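Local coordinates for protein thioredoxin reductase (Clostridium acetobutylicum ATCC 824, PDB 6GNA) that probably reduces thioredoxin through bound flavin-adenine dinucleotide and a redox-active cysteine pair, with ferredoxin rather than a pyridine nucleotide as electron donor, at residues K118-E123 / V194-D199; S168-V173 / S184-V189. One frame throughout, in Å; residues are numbered along the deposited sequence.

Contact 1: K118-E123 / V194-D199; sequences KPLKGE and VEIVGD
Lys121 and Ile196 are joined by one backbone hydrogen bond, which ties a type II beta turn, Leu120 to Glu123, closed by Glu123 N to Leu120 O, to the outer strand of the three-stranded antiparallel sheet 193-213. Ile196 N donates to Lys121 O over 2.8 Å, nearly straight at 170°. A water adds a second backbone link, accepting from Lys121 N and donating to Val194 O. In the strand itself, Val194 and Glu195 both face Lys206, a classic beta bulge. Gly122, third in the turn, has the positive phi of 88° that suits glycine there, and its CA lies 3.5 Å from Ile196 O in a CA-H...O contact.

The apolar part belongs to Ile196. Its CD1 touches Glu123 CA at 3.7 Å and meets Leu120 CD1 at 4.1 Å, the two side chains crossing at about a right angle. Beyond, Ile196 also packs on Val131 and Val217.

Among the polar groups, Glu123 turns back on its own loop: OE2 accepts from Leu120 N, met from above the carboxylate plane, while OE1 bonds to Tyr133 OH. Near solvent, the extended Lys121 chain, CG anti to the backbone N (chi1 -173°), runs across Glu195, and Lys121 CD lies 3.6 Å from Glu195 CD, the carboxylate carbon. Their salt bridge is long, Lys121 NZ to Glu195 OE2 4.0 Å, and a water bridges NZ to Glu195 OE1.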
# COMPACT_ATOMS: atom_id res chain seq x y z
N LYS A 118 -16.37 20.25 -3.84
CA LYS A 118 -16.61 20.81 -2.52
C LYS A 118 -18.10 20.81 -2.22
O LYS A 118 -18.92 20.74 -3.14
CB LYS A 118 -16.08 22.24 -2.46
N PRO A 119 -18.48 20.87 -0.95
CA PRO A 119 -19.90 21.03 -0.61
C PRO A 119 -20.41 22.40 -0.99
O PRO A 119 -19.65 23.37 -1.09
CB PRO A 119 -19.94 20.81 0.90
CG PRO A 119 -18.56 21.09 1.38
CD PRO A 119 -17.63 20.74 0.26
N LEU A 120 -21.72 22.48 -1.22
CA LEU A 120 -22.36 23.75 -1.51
C LEU A 120 -22.44 24.60 -0.24
O LEU A 120 -22.50 24.08 0.87
CB LEU A 120 -23.78 23.52 -2.00
CG LEU A 120 -23.98 22.74 -3.29
CD1 LEU A 120 -25.48 22.55 -3.52
CD2 LEU A 120 -23.33 23.48 -4.44
N LYS A 121 -22.43 25.91 -0.42
CA LYS A 121 -22.65 26.80 0.70
C LYS A 121 -24.03 26.52 1.30
O LYS A 121 -25.02 26.43 0.57
CB LYS A 121 -22.55 28.25 0.25
CG LYS A 121 -22.60 29.27 1.38
CD LYS A 121 -22.44 30.69 0.87
CE LYS A 121 -22.43 31.69 2.03
NZ LYS A 121 -22.32 33.11 1.57
N GLY A 122 -24.08 26.38 2.62
CA GLY A 122 -25.31 26.03 3.32
C GLY A 122 -25.55 24.54 3.44
O GLY A 122 -26.43 24.13 4.20
N GLU A 123 -24.79 23.72 2.72
CA GLU A 123 -24.98 22.28 2.76
C GLU A 123 -24.75 21.73 4.17
O GLU A 123 -25.61 21.02 4.71
CB GLU A 123 -24.03 21.62 1.77
CG GLU A 123 -24.24 20.12 1.57
CD GLU A 123 -23.24 19.54 0.58
OE1 GLU A 123 -22.56 18.54 0.93
OE2 GLU A 123 -23.12 20.09 -0.53
N VAL A 194 -25.64 27.98 -6.05
CA VAL A 194 -24.83 28.96 -5.32
C VAL A 194 -24.89 28.71 -3.81
O VAL A 194 -23.85 28.57 -3.16
CB VAL A 194 -25.24 30.41 -5.66
CG1 VAL A 194 -24.32 31.40 -4.93
CG2 VAL A 194 -25.19 30.64 -7.16
N GLU A 195 -26.09 28.67 -3.24
CA GLU A 195 -26.19 28.59 -1.79
C GLU A 195 -27.56 28.05 -1.40
O GLU A 195 -28.58 28.42 -1.98
CB GLU A 195 -25.99 29.97 -1.16
CG GLU A 195 -26.06 29.97 0.36
CD GLU A 195 -26.00 31.37 0.95
OE1 GLU A 195 -26.05 32.35 0.18
OE2 GLU A 195 -25.90 31.49 2.19
N ILE A 196 -27.55 27.17 -0.41
CA ILE A 196 -28.76 26.71 0.27
C ILE A 196 -29.03 27.66 1.43
O ILE A 196 -28.16 27.86 2.28
CB ILE A 196 -28.56 25.27 0.78
CG1 ILE A 196 -28.24 24.32 -0.36
CG2 ILE A 196 -29.81 24.79 1.52
CD1 ILE A 196 -27.46 23.07 0.07
N VAL A 197 -30.24 28.23 1.48
CA VAL A 197 -30.55 29.24 2.48
C VAL A 197 -31.83 28.88 3.23
O VAL A 197 -32.64 28.06 2.79
CB VAL A 197 -30.67 30.66 1.87
CG1 VAL A 197 -29.36 31.07 1.22
CG2 VAL A 197 -31.82 30.72 0.87
N GLY A 198 -32.01 29.52 4.37
CA GLY A 198 -33.15 29.26 5.22
C GLY A 198 -32.92 29.85 6.60
O GLY A 198 -31.86 30.37 6.92
N ASP A 199 -33.97 29.76 7.41
CA ASP A 199 -33.88 30.24 8.79
C ASP A 199 -33.59 29.06 9.71
O ASP A 199 -32.42 28.72 9.93
CB ASP A 199 -35.16 30.98 9.19
CG ASP A 199 -35.00 31.73 10.50
OD1 ASP A 199 -34.15 31.33 11.32
OD2 ASP A 199 -35.72 32.73 10.71
O HOH W 1 -21.70 27.19 -3.07
O HOH W 2 -24.74 34.64 1.01

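Contact 2: S168-V173 / S184-V189; sequences SKVYYV and SAVEIV
Strands 169-173 and 186-188 run parallel, their axes 4.6 Å apart at closest approach and inclined by 32°, with Tyr171 beside Glu187 and Tyr172 beside Ile188. Glu187 gives its N-H to Val170 O and takes the N-H of Tyr172 on its own carbonyl; Val189 N then donates to Tyr172 O over 2.8 Å. Before the first of these bonds the backbones are linked by water, which accepts from Val170 N and donates to Ala185 O.

The side chains of Tyr171 and Glu187 lie next to each other and point the same way, with Tyr171 CE1 3.5 Å from Glu187 OE2 and the ring and carboxylate planes 68° apart. Val189 CG2 packs obliquely against Tyr171 CD1 at 3.7 Å, and both residues touch Leu212. Lys169, two residues before Tyr171, joins them. A bend at its chi2 (73°) brings Lys169 NZ to Glu187 OE2 at 2.6 Å, on the anti lone pair of that oxygen, and sets CD over the rim of one face of the Tyr171 ring. A second water connects NZ to Ala185 O. The other carboxylate oxygen, Glu187 OE1, makes a salt bridge with Arg210, so cations engage both oxygens and probably favour the charged form.

This pair forms one margin of a five-stranded parallel sheet in a Rossmann-like domain: strand 186-188 is outermost, and strand 169-174 bonds on its other side to strand 146-151, to which helix 155-163 connects it in a beta-alpha-beta crossover. Val170, Val186 and Tyr172 occupy the face toward that helix, where Val186 CG1 touches Tyr172 CB at 3.6 Å and Val186 CG2 meets Val170 CG1. The Tyr172 ring continues onto Ala156 and Ala160, and its hydroxyl is hydrogen-bonded to Tyr176 OH.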
# COMPACT_ATOMS: atom_id res chain seq x y z
N SER A 168 -44.58 17.19 -4.06
CA SER A 168 -45.45 18.04 -4.87
C SER A 168 -44.74 18.60 -6.09
O SER A 168 -45.40 18.96 -7.07
CB SER A 168 -45.95 19.20 -4.01
OG SER A 168 -44.85 19.89 -3.43
N LYS A 169 -43.41 18.69 -6.05
CA LYS A 169 -42.64 19.26 -7.15
C LYS A 169 -41.21 18.78 -6.98
O LYS A 169 -40.69 18.81 -5.86
CB LYS A 169 -42.68 20.79 -7.08
CG LYS A 169 -41.77 21.51 -8.06
CD LYS A 169 -42.28 21.42 -9.49
CE LYS A 169 -41.45 22.29 -10.42
NZ LYS A 169 -41.91 22.25 -11.83
N VAL A 170 -40.59 18.34 -8.07
CA VAL A 170 -39.19 17.90 -8.08
C VAL A 170 -38.42 18.71 -9.10
O VAL A 170 -38.79 18.76 -10.28
CB VAL A 170 -39.06 16.40 -8.41
CG1 VAL A 170 -37.57 15.96 -8.41
CG2 VAL A 170 -39.88 15.55 -7.44
N TYR A 171 -37.33 19.34 -8.66
CA TYR A 171 -36.37 19.98 -9.54
C TYR A 171 -35.11 19.13 -9.58
O TYR A 171 -34.68 18.61 -8.54
CB TYR A 171 -35.97 21.36 -9.01
CG TYR A 171 -37.10 22.35 -8.87
CD1 TYR A 171 -37.60 23.01 -9.98
CD2 TYR A 171 -37.64 22.65 -7.63
CE1 TYR A 171 -38.63 23.93 -9.86
CE2 TYR A 171 -38.65 23.57 -7.50
CZ TYR A 171 -39.14 24.21 -8.62
OH TYR A 171 -40.16 25.13 -8.48
N TYR A 172 -34.52 19.02 -10.76
CA TYR A 172 -33.24 18.32 -10.94
C TYR A 172 -32.21 19.29 -11.50
O TYR A 172 -32.40 19.84 -12.59
CB TYR A 172 -33.39 17.10 -11.84
CG TYR A 172 -32.15 16.22 -11.90
CD1 TYR A 172 -31.86 15.37 -10.85
CD2 TYR A 172 -31.29 16.23 -12.99
CE1 TYR A 172 -30.77 14.56 -10.87
CE2 TYR A 172 -30.17 15.42 -13.01
CZ TYR A 172 -29.92 14.59 -11.94
OH TYR A 172 -28.84 13.75 -11.91
N VAL A 173 -31.12 19.47 -10.76
CA VAL A 173 -30.03 20.36 -11.14
C VAL A 173 -28.84 19.47 -11.52
O VAL A 173 -28.13 18.98 -10.63
CB VAL A 173 -29.65 21.30 -9.99
CG1 VAL A 173 -28.57 22.26 -10.42
CG2 VAL A 173 -30.86 22.08 -9.49
N SER A 184 -41.46 13.32 -17.08
CA SER A 184 -41.85 14.68 -17.42
C SER A 184 -42.18 15.52 -16.19
O SER A 184 -42.05 16.74 -16.23
CB SER A 184 -43.05 14.66 -18.38
OG SER A 184 -44.13 13.94 -17.82
N ALA A 185 -42.59 14.88 -15.09
CA ALA A 185 -42.91 15.63 -13.88
C ALA A 185 -41.68 16.28 -13.25
O ALA A 185 -41.84 17.22 -12.45
CB ALA A 185 -43.57 14.71 -12.85
N VAL A 186 -40.47 15.83 -13.58
CA VAL A 186 -39.25 16.43 -13.05
C VAL A 186 -38.87 17.64 -13.89
O VAL A 186 -38.71 17.53 -15.11
CB VAL A 186 -38.09 15.42 -13.03
CG1 VAL A 186 -36.80 16.11 -12.62
CG2 VAL A 186 -38.39 14.28 -12.09
N GLU A 187 -38.69 18.79 -13.25
CA GLU A 187 -38.23 19.99 -13.95
C GLU A 187 -36.71 20.08 -13.89
O GLU A 187 -36.12 20.18 -12.80
CB GLU A 187 -38.85 21.26 -13.37
CG GLU A 187 -38.35 22.50 -14.09
CD GLU A 187 -38.99 23.78 -13.60
OE1 GLU A 187 -38.39 24.85 -13.84
OE2 GLU A 187 -40.07 23.73 -12.99
N ILE A 188 -36.07 20.07 -15.05
CA ILE A 188 -34.62 20.20 -15.15
C ILE A 188 -34.26 21.67 -15.06
O ILE A 188 -34.80 22.51 -15.79
CB ILE A 188 -34.10 19.59 -16.45
CG1 ILE A 188 -34.51 18.11 -16.54
CG2 ILE A 188 -32.59 19.74 -16.52
CD1 ILE A 188 -34.21 17.47 -17.90
N VAL A 189 -33.31 21.97 -14.18
CA VAL A 189 -32.87 23.34 -13.90
C VAL A 189 -31.39 23.37 -14.27
O VAL A 189 -30.52 22.97 -13.49
CB VAL A 189 -33.11 23.72 -12.44
CG1 VAL A 189 -32.59 25.11 -12.12
CG2 VAL A 189 -34.59 23.63 -12.11
O HOH W 3 -42.55 19.69 -12.89
O HOH W 4 -42.71 17.26 -9.74

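The two contacts are partly buried; their centres lie about 21 and 23 Å from the centre of the chain and about 19 Å from each other. Strand 186-188 of contact 2 is followed directly in the chain by strand 193-198 of contact 1, but the two belong to different sheets, although the sheet of strand 193-198 adjoins contact 2 as well, through Leu212. Contact 2 is regular parallel pairing at a sheet margin, with three backbone bonds and a short, direct lysine-glutamate bridge. Contact 1 instead anchors a loop to a strand through one backbone bond, and its lysine-glutamate pair is long and supplemented by a bridging water. Each buries aliphatic groups: against helix 155-163 in contact 2, towards strands 131-132 and 216-220 in contact 1.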